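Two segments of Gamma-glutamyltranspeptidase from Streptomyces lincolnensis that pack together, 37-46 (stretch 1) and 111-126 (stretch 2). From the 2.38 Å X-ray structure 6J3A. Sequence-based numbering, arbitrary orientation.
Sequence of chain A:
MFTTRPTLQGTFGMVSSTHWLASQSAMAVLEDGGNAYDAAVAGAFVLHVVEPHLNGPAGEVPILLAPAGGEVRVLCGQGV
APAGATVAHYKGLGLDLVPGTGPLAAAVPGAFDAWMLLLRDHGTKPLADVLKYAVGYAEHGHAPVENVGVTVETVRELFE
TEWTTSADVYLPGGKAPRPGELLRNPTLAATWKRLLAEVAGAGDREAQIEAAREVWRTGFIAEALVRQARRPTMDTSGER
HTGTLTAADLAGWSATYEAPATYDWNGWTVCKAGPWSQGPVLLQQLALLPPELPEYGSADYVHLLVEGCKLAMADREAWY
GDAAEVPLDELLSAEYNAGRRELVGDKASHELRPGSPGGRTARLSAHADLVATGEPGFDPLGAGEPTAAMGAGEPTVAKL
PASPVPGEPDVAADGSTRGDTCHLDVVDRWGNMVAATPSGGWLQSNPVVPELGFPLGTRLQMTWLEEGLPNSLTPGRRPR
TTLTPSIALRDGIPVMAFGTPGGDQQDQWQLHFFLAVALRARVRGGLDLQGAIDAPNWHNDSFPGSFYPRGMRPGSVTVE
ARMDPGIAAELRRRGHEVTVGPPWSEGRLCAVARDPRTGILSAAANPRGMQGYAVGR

Stretch 1 (37-46) YDAAVAGAFV
Stretch 2 111-126: AFDAWMLLLRDHGTKP

The centre of this contact is Trp-115, whose side chain (chi1 -67°, m; chi2 121°) enters a hole formed by Ala-40, Val-41, Ala-44 and Phe-45. Ala-44 lies over one face of the indole: its CB is 3.7 Å from the centroid of the Trp-115 six-membered ring and 28° off the ring normal, a CH-pi contact, and Ala-44 CB reaches Trp-115 CZ2 at 3.4 Å. Ala-40 O sits over the same ring system, 4.0 Å from Trp-115 CZ3. The small side chains of Ala-40 and Ala-44, both directed toward stretch 2, leave room for the indole to lie close to the helix.

Val-41 (chi1 173°, t) extends the apolar layer; its CG2 lies 3.9 Å from Trp-115 CE3 and 4.2 Å from both Leu-118 CD2 and Leu-119 CB. Phe-45 (m, chi2 78°) leaves its backbone sideways, but its ring comes nearer. Its edge addresses the face of the Trp-115 five-membered ring in an offset edge-to-face pair, with centroids 5.7 Å apart and planes at 61°. Phe-45 CZ also meets Phe-112 CD1 at 3.8 Å and Met-116 CE at 3.9 Å.

The backbones that carry these side chains run nearly antiparallel. Residues 37-46 are helical throughout, within a longer helix, and stretch 2 is helical from residue 111; the axes approach to 9.2 Å with a signed crossing angle of -156°. The register is set by Val-41 CA to Trp-115 CA, 5.9 Å, and Asp-38 CA to Gly-123 CA, 5.0 Å. Thus the start of stretch 1 meets the end of stretch 2.

Toward that end, Tyr-37 (m, chi2 -59°) packs CD1 against Leu-118 CD1 at 4.0 Å. The edge of the His-122 ring points toward the Tyr-37 face, centroids 5.6 Å apart and planes at 61°, while His-122 O lies at the Tyr-37 ring edge, 3.4 Å from CD2.

The polar edge is organised by Asp-38 (chi1 -65°, m; chi2 -54°), whose carboxylate receives donors from the turn after the second helix. Thr-124 N and Lys-125 N each donate to Asp-38 OD1 at 2.9 Å, with angles of 151° and 159°. Thr-124 OG1 (chi1 64°, p) donates to Asp-38 OD2 at 2.7 Å, and Thr-124 N adds a weak bond to Asp-38 OD2 at 3.2 Å. Gly-123 (phi/psi -93/173) lets the chain pass close: its CA is 3.4 Å from Asp-38 OD1, and an ideal CB would clash with that oxygen at 2.8 Å.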

ATOM      1  N   TYR A  37     -16.854  12.312   0.546  1.00 28.85           N
ATOM      2  CA  TYR A  37     -16.746  13.599   1.216  1.00 30.02           C
ATOM      3  C   TYR A  37     -16.598  13.396   2.719  1.00 30.26           C
ATOM      4  O   TYR A  37     -15.672  13.952   3.308  1.00 31.84           O
ATOM      5  CB  TYR A  37     -17.917  14.515   0.807  1.00 30.35           C
ATOM      6  CG  TYR A  37     -18.041  14.530  -0.705  1.00 31.33           C
ATOM      7  CD1 TYR A  37     -16.979  14.956  -1.504  1.00 31.85           C
ATOM      8  CD2 TYR A  37     -19.162  14.009  -1.341  1.00 32.50           C
ATOM      9  CE1 TYR A  37     -17.056  14.913  -2.888  1.00 32.19           C
ATOM     10  CE2 TYR A  37     -19.247  13.965  -2.725  1.00 33.05           C
ATOM     11  CZ  TYR A  37     -18.189  14.417  -3.492  1.00 32.99           C
ATOM     12  OH  TYR A  37     -18.276  14.376  -4.864  1.00 34.57           O
ATOM     13  N   ASP A  38     -17.467  12.580   3.321  1.00 29.45           N
ATOM     14  CA  ASP A  38     -17.267  12.130   4.704  1.00 28.56           C
ATOM     15  C   ASP A  38     -15.825  11.658   4.891  1.00 28.25           C
ATOM     16  O   ASP A  38     -15.138  12.037   5.847  1.00 27.96           O
ATOM     17  CB  ASP A  38     -18.165  10.950   5.034  1.00 29.35           C
ATOM     18  CG  ASP A  38     -19.622  11.294   5.003  1.00 30.49           C
ATOM     19  OD1 ASP A  38     -20.028  12.250   5.683  1.00 30.28           O
ATOM     20  OD2 ASP A  38     -20.392  10.587   4.311  1.00 32.87           O
ATOM     21  N   ALA A  39     -15.383  10.822   3.961  1.00 27.26           N
ATOM     22  CA  ALA A  39     -14.067  10.212   4.034  1.00 27.34           C
ATOM     23  C   ALA A  39     -12.969  11.256   4.041  1.00 27.01           C
ATOM     24  O   ALA A  39     -12.081  11.225   4.886  1.00 27.58           O
ATOM     25  CB  ALA A  39     -13.867   9.264   2.865  1.00 27.57           C
ATOM     26  N   ALA A  40     -13.048  12.179   3.095  1.00 26.83           N
ATOM     27  CA  ALA A  40     -12.014  13.190   2.928  1.00 26.81           C
ATOM     28  C   ALA A  40     -11.909  14.129   4.133  1.00 26.84           C
ATOM     29  O   ALA A  40     -10.806  14.543   4.505  1.00 25.37           O
ATOM     30  CB  ALA A  40     -12.269  13.980   1.667  1.00 26.89           C
ATOM     31  N   VAL A  41     -13.054  14.462   4.731  1.00 27.00           N
ATOM     32  CA  VAL A  41     -13.076  15.257   5.954  1.00 28.15           C
ATOM     33  C   VAL A  41     -12.287  14.531   7.045  1.00 27.83           C
ATOM     34  O   VAL A  41     -11.352  15.098   7.616  1.00 28.41           O
ATOM     35  CB  VAL A  41     -14.513  15.578   6.424  1.00 29.72           C
ATOM     36  CG1 VAL A  41     -14.503  16.255   7.795  1.00 30.82           C
ATOM     37  CG2 VAL A  41     -15.198  16.506   5.430  1.00 29.79           C
ATOM     38  N   ALA A  42     -12.640  13.275   7.301  1.00 26.97           N
ATOM     39  CA  ALA A  42     -11.927  12.462   8.298  1.00 26.40           C
ATOM     40  C   ALA A  42     -10.427  12.414   8.058  1.00 25.93           C
ATOM     41  O   ALA A  42      -9.635  12.688   8.962  1.00 25.58           O
ATOM     42  CB  ALA A  42     -12.473  11.057   8.312  1.00 26.06           C
ATOM     43  N   GLY A  43     -10.055  12.068   6.833  1.00 24.91           N
ATOM     44  CA  GLY A  43      -8.652  12.019   6.434  1.00 25.24           C
ATOM     45  C   GLY A  43      -7.915  13.329   6.645  1.00 25.32           C
ATOM     46  O   GLY A  43      -6.756  13.332   7.043  1.00 25.13           O
ATOM     47  N   ALA A  44      -8.596  14.443   6.389  1.00 26.15           N
ATOM     48  CA  ALA A  44      -7.989  15.775   6.474  1.00 26.78           C
ATOM     49  C   ALA A  44      -7.591  16.139   7.889  1.00 26.81           C
ATOM     50  O   ALA A  44      -6.532  16.712   8.107  1.00 28.05           O
ATOM     51  CB  ALA A  44      -8.939  16.822   5.929  1.00 27.40           C
ATOM     52  N   PHE A  45      -8.454  15.810   8.840  1.00 26.66           N
ATOM     53  CA  PHE A  45      -8.172  16.050  10.249  1.00 26.46           C
ATOM     54  C   PHE A  45      -7.125  15.071  10.791  1.00 26.15           C
ATOM     55  O   PHE A  45      -6.372  15.403  11.698  1.00 26.91           O
ATOM     56  CB  PHE A  45      -9.465  16.035  11.072  1.00 26.41           C
ATOM     57  CG  PHE A  45     -10.278  17.296  10.927  1.00 26.23           C
ATOM     58  CD1 PHE A  45     -11.057  17.507   9.804  1.00 25.90           C
ATOM     59  CD2 PHE A  45     -10.239  18.287  11.908  1.00 26.08           C
ATOM     60  CE1 PHE A  45     -11.796  18.677   9.659  1.00 26.63           C
ATOM     61  CE2 PHE A  45     -10.983  19.454  11.774  1.00 26.03           C
ATOM     62  CZ  PHE A  45     -11.762  19.654  10.645  1.00 26.15           C
ATOM     63  N   VAL A  46      -7.075  13.867  10.243  1.00 25.79           N
ATOM     64  CA  VAL A  46      -5.972  12.963  10.543  1.00 26.28           C
ATOM     65  C   VAL A  46      -4.654  13.571  10.033  1.00 26.28           C
ATOM     66  O   VAL A  46      -3.659  13.574  10.756  1.00 26.57           O
ATOM     67  CB  VAL A  46      -6.233  11.544   9.987  1.00 26.07           C
ATOM     68  CG1 VAL A  46      -4.981  10.677  10.048  1.00 26.21           C
ATOM     69  CG2 VAL A  46      -7.363  10.885  10.774  1.00 25.89           C
ATOM     70  N   ALA A 111      -9.327  26.511   5.998  1.00 27.86           N
ATOM     71  CA  ALA A 111      -9.526  25.073   5.893  1.00 26.76           C
ATOM     72  C   ALA A 111     -10.701  24.559   6.717  1.00 26.14           C
ATOM     73  O   ALA A 111     -11.502  23.776   6.226  1.00 25.83           O
ATOM     74  CB  ALA A 111      -8.254  24.346   6.292  1.00 26.55           C
ATOM     75  N   PHE A 112     -10.803  24.990   7.965  1.00 26.46           N
ATOM     76  CA  PHE A 112     -11.832  24.453   8.833  1.00 27.07           C
ATOM     77  C   PHE A 112     -13.232  24.651   8.267  1.00 27.58           C
ATOM     78  O   PHE A 112     -13.994  23.693   8.143  1.00 26.77           O
ATOM     79  CB  PHE A 112     -11.781  25.040  10.231  1.00 26.64           C
ATOM     80  CG  PHE A 112     -12.801  24.431  11.149  1.00 25.65           C
ATOM     81  CD1 PHE A 112     -12.555  23.221  11.766  1.00 25.57           C
ATOM     82  CD2 PHE A 112     -14.031  25.044  11.349  1.00 25.68           C
ATOM     83  CE1 PHE A 112     -13.509  22.642  12.592  1.00 25.22           C
ATOM     84  CE2 PHE A 112     -14.987  24.476  12.175  1.00 25.30           C
ATOM     85  CZ  PHE A 112     -14.727  23.268  12.793  1.00 25.11           C
ATOM     86  N   ASP A 113     -13.564  25.894   7.935  1.00 29.19           N
ATOM     87  CA  ASP A 113     -14.899  26.203   7.412  1.00 30.71           C
ATOM     88  C   ASP A 113     -15.189  25.441   6.114  1.00 30.62           C
ATOM     89  O   ASP A 113     -16.312  24.984   5.898  1.00 33.15           O
ATOM     90  CB  ASP A 113     -15.087  27.702   7.185  1.00 31.46           C
ATOM     91  CG  ASP A 113     -16.554  28.085   7.064  1.00 32.35           C
ATOM     92  OD1 ASP A 113     -17.282  28.002   8.086  1.00 33.04           O
ATOM     93  OD2 ASP A 113     -16.994  28.450   5.946  1.00 31.97           O
ATOM     94  N   ALA A 114     -14.165  25.304   5.272  1.00 28.97           N
ATOM     95  CA  ALA A 114     -14.260  24.539   4.038  1.00 28.79           C
ATOM     96  C   ALA A 114     -14.652  23.085   4.269  1.00 28.88           C
ATOM     97  O   ALA A 114     -15.554  22.586   3.610  1.00 30.50           O
ATOM     98  CB  ALA A 114     -12.952  24.612   3.268  1.00 29.27           C
ATOM     99  N   TRP A 115     -13.985  22.411   5.201  1.00 28.97           N
ATOM    100  CA  TRP A 115     -14.318  21.016   5.524  1.00 28.65           C
ATOM    101  C   TRP A 115     -15.701  20.898   6.168  1.00 30.00           C
ATOM    102  O   TRP A 115     -16.387  19.884   5.998  1.00 30.79           O
ATOM    103  CB  TRP A 115     -13.261  20.396   6.451  1.00 27.44           C
ATOM    104  CG  TRP A 115     -11.912  20.211   5.814  1.00 26.29           C
ATOM    105  CD1 TRP A 115     -10.722  20.751   6.226  1.00 26.27           C
ATOM    106  CD2 TRP A 115     -11.612  19.426   4.654  1.00 25.28           C
ATOM    107  NE1 TRP A 115      -9.700  20.350   5.393  1.00 25.47           N
ATOM    108  CE2 TRP A 115     -10.222  19.540   4.419  1.00 25.17           C
ATOM    109  CE3 TRP A 115     -12.383  18.636   3.793  1.00 24.95           C
ATOM    110  CZ2 TRP A 115      -9.590  18.894   3.364  1.00 24.99           C
ATOM    111  CZ3 TRP A 115     -11.750  17.989   2.741  1.00 25.48           C
ATOM    112  CH2 TRP A 115     -10.365  18.125   2.534  1.00 25.11           C
ATOM    113  N   MET A 116     -16.099  21.927   6.911  1.00 30.98           N
ATOM    114  CA  MET A 116     -17.421  21.961   7.519  1.00 32.58           C
ATOM    115  C   MET A 116     -18.473  22.109   6.443  1.00 32.65           C
ATOM    116  O   MET A 116     -19.514  21.474   6.515  1.00 31.27           O
ATOM    117  CB  MET A 116     -17.553  23.115   8.522  1.00 33.69           C
ATOM    118  CG  MET A 116     -16.839  22.927   9.850  1.00 34.11           C
ATOM    119  SD  MET A 116     -17.040  21.311  10.619  1.00 33.94           S
ATOM    120  CE  MET A 116     -15.556  20.506  10.021  1.00 33.77           C
ATOM    121  N   LEU A 117     -18.202  22.961   5.456  1.00 33.92           N
ATOM    122  CA  LEU A 117     -19.129  23.143   4.338  1.00 35.49           C
ATOM    123  C   LEU A 117     -19.295  21.850   3.559  1.00 35.41           C
ATOM    124  O   LEU A 117     -20.416  21.448   3.242  1.00 36.20           O
ATOM    125  CB  LEU A 117     -18.670  24.248   3.376  1.00 36.31           C
ATOM    126  CG  LEU A 117     -19.402  25.595   3.405  1.00 37.84           C
ATOM    127  CD1 LEU A 117     -18.951  26.426   2.218  1.00 38.04           C
ATOM    128  CD2 LEU A 117     -20.920  25.491   3.375  1.00 38.24           C
ATOM    129  N   LEU A 118     -18.168  21.213   3.253  1.00 34.24           N
ATOM    130  CA  LEU A 118     -18.176  19.936   2.549  1.00 33.47           C
ATOM    131  C   LEU A 118     -19.027  18.906   3.282  1.00 31.80           C
ATOM    132  O   LEU A 118     -19.937  18.317   2.707  1.00 31.63           O
ATOM    133  CB  LEU A 118     -16.752  19.416   2.361  1.00 33.50           C
ATOM    134  CG  LEU A 118     -16.623  18.269   1.348  1.00 34.13           C
ATOM    135  CD1 LEU A 118     -16.918  18.701  -0.083  1.00 34.65           C
ATOM    136  CD2 LEU A 118     -15.230  17.677   1.418  1.00 34.60           C
ATOM    137  N   LEU A 119     -18.738  18.718   4.558  1.00 30.93           N
ATOM    138  CA  LEU A 119     -19.504  17.804   5.387  1.00 31.10           C
ATOM    139  C   LEU A 119     -20.999  18.146   5.390  1.00 31.70           C
ATOM    140  O   LEU A 119     -21.835  17.269   5.255  1.00 31.61           O
ATOM    141  CB  LEU A 119     -18.953  17.791   6.820  1.00 30.46           C
ATOM    142  CG  LEU A 119     -19.330  16.614   7.732  1.00 30.39           C
ATOM    143  CD1 LEU A 119     -18.925  15.274   7.134  1.00 30.87           C
ATOM    144  CD2 LEU A 119     -18.690  16.767   9.102  1.00 29.76           C
ATOM    145  N   ARG A 120     -21.326  19.422   5.502  1.00 33.50           N
ATOM    146  CA  ARG A 120     -22.717  19.848   5.627  1.00 34.27           C
ATOM    147  C   ARG A 120     -23.514  19.639   4.342  1.00 34.03           C
ATOM    148  O   ARG A 120     -24.655  19.168   4.388  1.00 33.57           O
ATOM    149  CB  ARG A 120     -22.781  21.318   6.034  1.00 35.10           C
ATOM    150  CG  ARG A 120     -24.181  21.803   6.393  1.00 36.30           C
ATOM    151  CD  ARG A 120     -24.280  23.312   6.381  1.00 37.55           C
ATOM    152  NE  ARG A 120     -24.006  23.864   5.052  1.00 39.10           N
ATOM    153  CZ  ARG A 120     -24.202  25.128   4.682  1.00 39.48           C
ATOM    154  NH1 ARG A 120     -24.687  26.032   5.530  1.00 39.41           N
ATOM    155  NH2 ARG A 120     -23.909  25.492   3.436  1.00 39.45           N
ATOM    156  N   ASP A 121     -22.914  20.014   3.215  1.00 33.91           N
ATOM    157  CA  ASP A 121     -23.587  19.978   1.910  1.00 34.71           C
ATOM    158  C   ASP A 121     -23.528  18.611   1.223  1.00 35.61           C
ATOM    159  O   ASP A 121     -24.535  18.158   0.678  1.00 38.07           O
ATOM    160  CB  ASP A 121     -23.016  21.057   0.972  1.00 33.66           C
ATOM    161  CG  ASP A 121     -23.379  22.473   1.407  1.00 32.66           C
ATOM    162  OD1 ASP A 121     -24.151  22.647   2.368  1.00 32.93           O
ATOM    163  OD2 ASP A 121     -22.892  23.429   0.779  1.00 31.82           O
ATOM    164  N   HIS A 122     -22.365  17.962   1.255  1.00 35.07           N
ATOM    165  CA  HIS A 122     -22.138  16.722   0.486  1.00 34.95           C
ATOM    166  C   HIS A 122     -21.876  15.444   1.290  1.00 35.03           C
ATOM    167  O   HIS A 122     -21.824  14.359   0.717  1.00 35.45           O
ATOM    168  CB  HIS A 122     -20.996  16.957  -0.494  1.00 34.79           C
ATOM    169  CG  HIS A 122     -21.244  18.103  -1.417  1.00 34.84           C
ATOM    170  ND1 HIS A 122     -21.925  17.960  -2.605  1.00 34.95           N
ATOM    171  CD2 HIS A 122     -20.947  19.420  -1.307  1.00 35.34           C
ATOM    172  CE1 HIS A 122     -22.018  19.137  -3.199  1.00 35.43           C
ATOM    173  NE2 HIS A 122     -21.431  20.038  -2.433  1.00 35.29           N
ATOM    174  N   GLY A 123     -21.728  15.570   2.602  1.00 34.38           N
ATOM    175  CA  GLY A 123     -21.528  14.423   3.469  1.00 34.42           C
ATOM    176  C   GLY A 123     -22.832  13.891   4.037  1.00 35.72           C
ATOM    177  O   GLY A 123     -23.893  14.500   3.886  1.00 35.22           O
ATOM    178  N   THR A 124     -22.715  12.755   4.718  1.00 36.85           N
ATOM    179  CA  THR A 124     -23.832  12.046   5.362  1.00 36.87           C
ATOM    180  C   THR A 124     -23.634  11.737   6.853  1.00 37.58           C
ATOM    181  O   THR A 124     -24.605  11.389   7.543  1.00 37.11           O
ATOM    182  CB  THR A 124     -24.087  10.708   4.650  1.00 37.19           C
ATOM    183  OG1 THR A 124     -22.942   9.852   4.791  1.00 37.41           O
ATOM    184  CG2 THR A 124     -24.362  10.942   3.174  1.00 37.28           C
ATOM    185  N   LYS A 125     -22.396  11.867   7.344  1.00 37.21           N
ATOM    186  CA  LYS A 125     -22.043  11.515   8.719  1.00 38.14           C
ATOM    187  C   LYS A 125     -21.934  12.741   9.633  1.00 36.88           C
ATOM    188  O   LYS A 125     -21.657  13.847   9.152  1.00 36.93           O
ATOM    189  CB  LYS A 125     -20.723  10.742   8.741  1.00 40.06           C
ATOM    190  CG  LYS A 125     -20.805   9.411   8.011  1.00 42.30           C
ATOM    191  CD  LYS A 125     -19.673   8.458   8.382  1.00 43.90           C
ATOM    192  CE  LYS A 125     -20.130   7.393   9.369  1.00 45.79           C
ATOM    193  NZ  LYS A 125     -20.999   6.373   8.706  1.00 45.67           N
ATOM    194  N   PRO A 126     -22.156  12.554  10.953  1.00 36.33           N
ATOM    195  CA  PRO A 126     -21.951  13.668  11.881  1.00 35.84           C
ATOM    196  C   PRO A 126     -20.477  13.982  12.113  1.00 35.55           C
ATOM    197  O   PRO A 126     -19.606  13.139  11.876  1.00 35.40           O
ATOM    198  CB  PRO A 126     -22.608  13.188  13.190  1.00 35.60           C
ATOM    199  CG  PRO A 126     -23.269  11.885  12.878  1.00 36.33           C
ATOM    200  CD  PRO A 126     -22.586  11.338  11.667  1.00 36.35           C
TER